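PDB 7DIE: ferritin, which takes up and stores iron as a 24-subunit protein, admitting Fe2+ through B-channels and oxidising it at atypical ferroxidase centres. Local coordinates for the interface of chains A and B. Sequence-based numbering; all coordinates share one arbitrary frame. Chains: chain A/B, Ferritin.

The interface of chains A and B. Residues chain A 155-158; chain B 148, 151-154, 158-159, 162.
A:Ile157, in the first turn of the short C-terminal helix 156-164, buries 89 Å² against chain B, the largest share in this patch. Its CB lies over CB of B:Asn158, 4.2 Å away, and there the chain forks. The CG2 branch, anti to the backbone N, makes a van der Waals contact of 3.5 Å with the carbonyl O of B:Asn158, then rests 3.8 Å from CB of B:Ile162. The other branch is fully extended (chi2 -180°): CG1 lies against CG1 of B:Val154 (3.9 Å), and the tip CD1 packs 3.7 Å from the same methyl, the side chains crossing at about a right angle. CD1 also touches the carbonyl O and CB of B:Tyr148. Beta-branched isoleucine suits this place, since its two arms meet different parts of the partner, CG2 the helix 156-164 and CD1 the end of helix 122-150 with B:Val154.

A:Leu156 drapes its isobutyl group over the hydroxyl of B:Ser151, CD1 standing 3.5 Å from OG; the small serine permits that close approach. The backbone N of A:Leu156 donates to a water 2.9 Å away, nearly straight (167° at H). That water, 2.7 Å from O of B:Pro152, bridges the chains. B:Asn158 serves the apolar contact with its CB, while its amide points toward that of A:Asn155 at the border, tip to tip with planes 71° apart but no direct hydrogen bond. The patch joins C-terminal helices around a four-fold axis of the 24-subunit shell, and so likely contributes to cage assembly.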
# COMPACT_ATOMS: atom_id res chain seq x y z
N ASN A 155 -6.17 50.62 -13.92
CA ASN A 155 -7.44 50.76 -13.26
C ASN A 155 -7.52 49.88 -12.02
O ASN A 155 -6.64 49.12 -11.77
CB ASN A 155 -8.60 50.54 -14.20
CG ASN A 155 -8.62 49.16 -14.80
OD1 ASN A 155 -8.86 49.01 -15.96
ND2 ASN A 155 -8.41 48.19 -14.01
N LEU A 156 -8.57 50.02 -11.24
CA LEU A 156 -8.65 49.28 -9.98
C LEU A 156 -8.57 47.78 -10.21
O LEU A 156 -8.01 47.04 -9.39
CB LEU A 156 -9.95 49.64 -9.24
CG LEU A 156 -10.33 48.89 -7.95
CD1 LEU A 156 -11.15 49.78 -7.04
CD2 LEU A 156 -11.11 47.60 -8.27
N ILE A 157 -9.18 47.31 -11.30
CA ILE A 157 -9.17 45.87 -11.56
C ILE A 157 -7.77 45.40 -11.91
O ILE A 157 -7.33 44.34 -11.45
CB ILE A 157 -10.21 45.53 -12.65
CG1 ILE A 157 -11.63 45.81 -12.12
CG2 ILE A 157 -10.10 44.07 -13.04
CD1 ILE A 157 -12.71 45.49 -13.14
N ASN A 158 -7.02 46.16 -12.67
CA ASN A 158 -5.67 45.81 -12.99
C ASN A 158 -4.84 45.65 -11.71
O ASN A 158 -4.16 44.71 -11.53
CB ASN A 158 -5.00 46.89 -13.83
CG ASN A 158 -5.63 47.10 -15.19
OD1 ASN A 158 -6.11 46.20 -15.83
ND2 ASN A 158 -5.54 48.30 -15.64
N TYR B 148 -16.23 46.57 -8.74
CA TYR B 148 -15.51 46.30 -9.98
C TYR B 148 -16.22 46.93 -11.17
O TYR B 148 -15.58 47.57 -12.01
CB TYR B 148 -15.36 44.80 -10.23
CG TYR B 148 -14.68 44.03 -9.13
CD1 TYR B 148 -13.73 44.62 -8.33
CD2 TYR B 148 -15.02 42.70 -8.88
CE1 TYR B 148 -13.11 43.92 -7.32
CE2 TYR B 148 -14.41 41.99 -7.86
CZ TYR B 148 -13.46 42.61 -7.09
OH TYR B 148 -12.85 41.92 -6.08
N SER B 151 -15.99 50.85 -11.30
CA SER B 151 -14.69 51.50 -11.24
C SER B 151 -14.41 52.24 -12.54
O SER B 151 -14.75 51.75 -13.62
CB SER B 151 -13.60 50.46 -10.98
OG SER B 151 -13.57 50.13 -9.61
N PRO B 152 -13.77 53.40 -12.49
CA PRO B 152 -13.47 54.14 -13.72
C PRO B 152 -12.60 53.35 -14.68
O PRO B 152 -11.65 52.67 -14.26
CB PRO B 152 -12.73 55.40 -13.23
CG PRO B 152 -13.02 55.49 -11.75
CD PRO B 152 -13.27 54.08 -11.28
N ASN B 153 -12.91 53.46 -15.97
CA ASN B 153 -12.02 53.04 -17.06
C ASN B 153 -11.78 51.53 -17.10
O ASN B 153 -10.73 51.08 -17.56
CB ASN B 153 -10.68 53.77 -16.99
CG ASN B 153 -10.82 55.28 -17.05
OD1 ASN B 153 -11.55 55.81 -17.89
ND2 ASN B 153 -10.14 55.97 -16.15
N VAL B 154 -12.73 50.74 -16.63
CA VAL B 154 -12.63 49.28 -16.75
C VAL B 154 -13.39 48.87 -18.01
O VAL B 154 -14.31 49.58 -18.45
CB VAL B 154 -13.18 48.55 -15.51
CG1 VAL B 154 -12.47 49.02 -14.24
CG2 VAL B 154 -14.66 48.76 -15.37
N ASN B 158 -11.94 43.17 -18.29
CA ASN B 158 -11.46 43.37 -16.95
C ASN B 158 -12.49 42.84 -15.94
O ASN B 158 -12.16 42.12 -15.06
CB ASN B 158 -11.25 44.85 -16.65
CG ASN B 158 -10.19 45.51 -17.49
OD1 ASN B 158 -9.20 44.93 -17.86
ND2 ASN B 158 -10.38 46.76 -17.72
N ILE B 159 -13.73 43.23 -16.12
CA ILE B 159 -14.80 42.81 -15.21
C ILE B 159 -14.92 41.30 -15.21
O ILE B 159 -14.97 40.66 -14.14
CB ILE B 159 -16.13 43.48 -15.62
CG1 ILE B 159 -16.09 44.98 -15.34
CG2 ILE B 159 -17.33 42.80 -14.94
CD1 ILE B 159 -17.21 45.74 -16.05
N ILE B 162 -11.87 39.53 -13.38
CA ILE B 162 -11.78 39.57 -11.92
C ILE B 162 -12.97 38.85 -11.28
O ILE B 162 -12.82 38.18 -10.25
CB ILE B 162 -11.63 41.02 -11.41
CG1 ILE B 162 -11.24 41.02 -9.92
CG2 ILE B 162 -12.90 41.84 -11.62
CD1 ILE B 162 -10.47 42.24 -9.51
O HOH W 1 -10.53 52.11 -11.86